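Local structure of DSBA-like thioredoxin domain-containing protein (Nitrosomonas europaea, 2IN3) at residues P8-I13 / L39-M44. The protein is a putative disulfide isomerase of the DsbA family, FrnE-like subfamily, and probably acts as a thiol-disulfide oxidoreductase. Numbering follows the deposited sequence.
Sequences PVLWYI and LTVKIM
Strands 9-14 and 40-45 run parallel from Val9 opposite Thr40 onward, and form, with helix 19-35 as the crossover, the beta-alpha-beta unit of the thioredoxin fold. Five backbone hydrogen bonds join segments 8-13 and 39-44. Thr40 N donates to Pro8 O at 2.8 Å, and Leu10 N to Thr40 O at 2.8 Å. Lys42 N then reaches Leu10 O, Tyr12 N reaches Lys42 O at 2.7 Å with an almost linear N-H...O (177°), and Met44 N reaches Tyr12 O. Val9, Trp11 and Ile13 instead make backbone hydrogen bonds with strand 179-184, so strand 9-14 is held from both neighbours. On the face of Leu10 and Tyr12, Leu10 CD2 packs beside Val41 CG2, and helix 19-35 covers this pair. On the other face, the Trp11 ring lies between Val9 CG1, near its rim, and Met44 (selenomethionine) CE. Trp11 NE1 donates a hydrogen bond to Glu183 OE1. Lys42 runs alongside the indole, its CE 3.8 Å from Trp11 CH2. An alanine at Trp11 would probably open a gap beneath the Met44 methyl and cost Glu183 its indole donor. The Met44 chain bends at its last torsion (chi3 -79°), setting CE in CH-pi contact over the centre of the six-membered ring of Trp11, 3.6 Å from the centroid.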
ATOM      1  N   PRO A   8       0.471 -13.265 -15.883  1.00 46.24           N
ATOM      2  CA  PRO A   8       1.493 -12.399 -15.345  1.00 45.37           C
ATOM      3  C   PRO A   8       0.973 -11.755 -14.068  1.00 45.12           C
ATOM      4  O   PRO A   8      -0.251 -11.627 -13.892  1.00 45.61           O
ATOM      5  CB  PRO A   8       1.656 -11.335 -16.429  1.00 45.06           C
ATOM      6  CG  PRO A   8       1.236 -12.012 -17.680  1.00 46.04           C
ATOM      7  CD  PRO A   8       0.073 -12.855 -17.243  1.00 46.02           C
ATOM      8  N   VAL A   9       1.891 -11.353 -13.196  1.00 43.95           N
ATOM      9  CA  VAL A   9       1.524 -10.740 -11.931  1.00 43.70           C
ATOM     10  C   VAL A   9       1.866  -9.275 -12.051  1.00 43.23           C
ATOM     11  O   VAL A   9       2.943  -8.912 -12.546  1.00 42.65           O
ATOM     12  CB  VAL A   9       2.291 -11.368 -10.712  1.00 43.75           C
ATOM     13  CG1 VAL A   9       2.026 -10.569  -9.430  1.00 42.82           C
ATOM     14  CG2 VAL A   9       1.923 -12.835 -10.513  1.00 43.43           C
ATOM     15  N   LEU A  10       0.934  -8.442 -11.621  1.00 43.33           N
ATOM     16  CA  LEU A  10       1.148  -7.007 -11.564  1.00 42.48           C
ATOM     17  C   LEU A  10       1.282  -6.700 -10.075  1.00 42.56           C
ATOM     18  O   LEU A  10       0.300  -6.798  -9.296  1.00 42.10           O
ATOM     19  CB  LEU A  10      -0.027  -6.236 -12.204  1.00 42.83           C
ATOM     20  CG  LEU A  10       0.078  -4.690 -12.110  1.00 43.62           C
ATOM     21  CD1 LEU A  10       1.277  -4.143 -12.885  1.00 41.43           C
ATOM     22  CD2 LEU A  10      -1.218  -3.983 -12.568  1.00 42.92           C
ATOM     23  N   TRP A  11       2.517  -6.419  -9.679  1.00 41.28           N
ATOM     24  CA  TRP A  11       2.824  -6.031  -8.299  1.00 42.27           C
ATOM     25  C   TRP A  11       2.555  -4.547  -8.038  1.00 41.99           C
ATOM     26  O   TRP A  11       3.153  -3.673  -8.685  1.00 41.99           O
ATOM     27  CB  TRP A  11       4.290  -6.346  -7.961  1.00 41.33           C
ATOM     28  CG  TRP A  11       4.612  -7.797  -7.904  1.00 43.03           C
ATOM     29  CD1 TRP A  11       5.296  -8.529  -8.837  1.00 42.48           C
ATOM     30  CD2 TRP A  11       4.264  -8.708  -6.852  1.00 42.17           C
ATOM     31  NE1 TRP A  11       5.405  -9.848  -8.424  1.00 43.12           N
ATOM     32  CE2 TRP A  11       4.785  -9.979  -7.208  1.00 43.11           C
ATOM     33  CE3 TRP A  11       3.560  -8.573  -5.641  1.00 43.17           C
ATOM     34  CZ2 TRP A  11       4.615 -11.121  -6.400  1.00 43.00           C
ATOM     35  CZ3 TRP A  11       3.408  -9.711  -4.826  1.00 41.58           C
ATOM     36  CH2 TRP A  11       3.928 -10.959  -5.219  1.00 42.90           C
ATOM     37  N   TYR A  12       1.701  -4.282  -7.067  1.00 41.81           N
ATOM     38  CA  TYR A  12       1.491  -2.934  -6.569  1.00 43.21           C
ATOM     39  C   TYR A  12       2.395  -2.727  -5.352  1.00 42.42           C
ATOM     40  O   TYR A  12       2.195  -3.354  -4.314  1.00 42.34           O
ATOM     41  CB  TYR A  12       0.007  -2.728  -6.201  1.00 43.63           C
ATOM     42  CG  TYR A  12      -0.320  -1.357  -5.650  1.00 45.13           C
ATOM     43  CD1 TYR A  12       0.162  -0.195  -6.263  1.00 49.33           C
ATOM     44  CD2 TYR A  12      -1.118  -1.235  -4.531  1.00 45.54           C
ATOM     45  CE1 TYR A  12      -0.186   1.085  -5.760  1.00 49.86           C
ATOM     46  CE2 TYR A  12      -1.471   0.040  -3.993  1.00 48.07           C
ATOM     47  CZ  TYR A  12      -0.985   1.176  -4.615  1.00 47.59           C
ATOM     48  OH  TYR A  12      -1.331   2.405  -4.103  1.00 49.17           O
ATOM     49  N   ILE A  13       3.418  -1.886  -5.519  1.00 41.49           N
ATOM     50  CA  ILE A  13       4.434  -1.719  -4.499  1.00 41.66           C
ATOM     51  C   ILE A  13       4.114  -0.410  -3.810  1.00 42.42           C
ATOM     52  O   ILE A  13       4.263   0.685  -4.394  1.00 42.37           O
ATOM     53  CB  ILE A  13       5.877  -1.711  -5.089  1.00 41.56           C
ATOM     54  CG1 ILE A  13       6.149  -3.028  -5.853  1.00 38.74           C
ATOM     55  CG2 ILE A  13       6.890  -1.528  -3.984  1.00 39.03           C
ATOM     56  CD1 ILE A  13       7.443  -3.060  -6.663  1.00 43.15           C
ATOM     57  N   LEU A  39      -4.180 -10.005 -15.750  1.00 44.75           N
ATOM     58  CA  LEU A  39      -3.059  -9.824 -14.830  1.00 44.90           C
ATOM     59  C   LEU A  39      -3.516 -10.180 -13.417  1.00 45.75           C
ATOM     60  O   LEU A  39      -4.635  -9.849 -13.030  1.00 46.01           O
ATOM     61  CB  LEU A  39      -2.585  -8.360 -14.864  1.00 45.32           C
ATOM     62  CG  LEU A  39      -1.935  -7.853 -16.154  1.00 44.81           C
ATOM     63  CD1 LEU A  39      -1.775  -6.330 -16.148  1.00 43.77           C
ATOM     64  CD2 LEU A  39      -0.576  -8.557 -16.382  1.00 43.66           C
ATOM     65  N   THR A  40      -2.685 -10.872 -12.639  1.00 44.92           N
ATOM     66  CA  THR A  40      -3.039 -11.072 -11.226  1.00 45.20           C
ATOM     67  C   THR A  40      -2.428  -9.935 -10.437  1.00 45.67           C
ATOM     68  O   THR A  40      -1.202  -9.800 -10.412  1.00 46.18           O
ATOM     69  CB  THR A  40      -2.542 -12.404 -10.669  1.00 45.53           C
ATOM     70  OG1 THR A  40      -2.999 -13.464 -11.521  1.00 45.05           O
ATOM     71  CG2 THR A  40      -3.095 -12.622  -9.246  1.00 45.38           C
ATOM     72  N   VAL A  41      -3.274  -9.118  -9.819  1.00 45.23           N
ATOM     73  CA  VAL A  41      -2.808  -7.863  -9.200  1.00 44.65           C
ATOM     74  C   VAL A  41      -2.599  -8.133  -7.717  1.00 43.94           C
ATOM     75  O   VAL A  41      -3.514  -8.607  -7.035  1.00 42.77           O
ATOM     76  CB  VAL A  41      -3.756  -6.640  -9.418  1.00 45.89           C
ATOM     77  CG1 VAL A  41      -3.065  -5.378  -8.910  1.00 46.68           C
ATOM     78  CG2 VAL A  41      -4.088  -6.433 -10.923  1.00 43.55           C
ATOM     79  N   LYS A  42      -1.371  -7.911  -7.238  1.00 42.77           N
ATOM     80  CA  LYS A  42      -1.010  -8.282  -5.858  1.00 43.17           C
ATOM     81  C   LYS A  42      -0.268  -7.129  -5.182  1.00 43.07           C
ATOM     82  O   LYS A  42       0.281  -6.303  -5.862  1.00 43.33           O
ATOM     83  CB  LYS A  42      -0.135  -9.528  -5.857  1.00 42.62           C
ATOM     84  CG  LYS A  42      -0.802 -10.805  -6.385  1.00 43.43           C
ATOM     85  CD  LYS A  42       0.152 -12.001  -6.446  1.00 45.45           C
ATOM     86  CE  LYS A  42       0.519 -12.517  -5.087  1.00 50.42           C
ATOM     87  NZ  LYS A  42       1.227 -13.851  -5.184  1.00 53.04           N
ATOM     88  N   ILE A  43      -0.257  -7.071  -3.847  1.00 43.40           N
ATOM     89  CA  ILE A  43       0.447  -5.966  -3.160  1.00 43.52           C
ATOM     90  C   ILE A  43       1.751  -6.518  -2.600  1.00 43.58           C
ATOM     91  O   ILE A  43       1.766  -7.614  -2.019  1.00 41.74           O
ATOM     92  CB  ILE A  43      -0.384  -5.337  -1.996  1.00 43.28           C
ATOM     93  CG1 ILE A  43      -1.670  -4.717  -2.526  1.00 44.44           C
ATOM     94  CG2 ILE A  43       0.427  -4.199  -1.259  1.00 42.70           C
ATOM     95  CD1 ILE A  43      -2.519  -4.040  -1.442  1.00 44.40           C
HETATM   96  N   MSE A  44       2.831  -5.762  -2.800  1.00 43.95           N
HETATM   97  CA  MSE A  44       4.112  -5.988  -2.139  1.00 45.94           C
HETATM   98  C   MSE A  44       4.388  -4.734  -1.284  1.00 43.54           C
HETATM   99  O   MSE A  44       4.868  -3.703  -1.790  1.00 42.24           O
HETATM  100  CB  MSE A  44       5.232  -6.237  -3.164  1.00 45.95           C
HETATM  101  CG  MSE A  44       6.465  -6.901  -2.549  1.00 48.63           C
HETATM  102 SE   MSE A  44       7.922  -7.150  -3.840  1.00 57.61          SE
HETATM  103  CE  MSE A  44       7.226  -8.742  -4.731  1.00 51.99           C
TER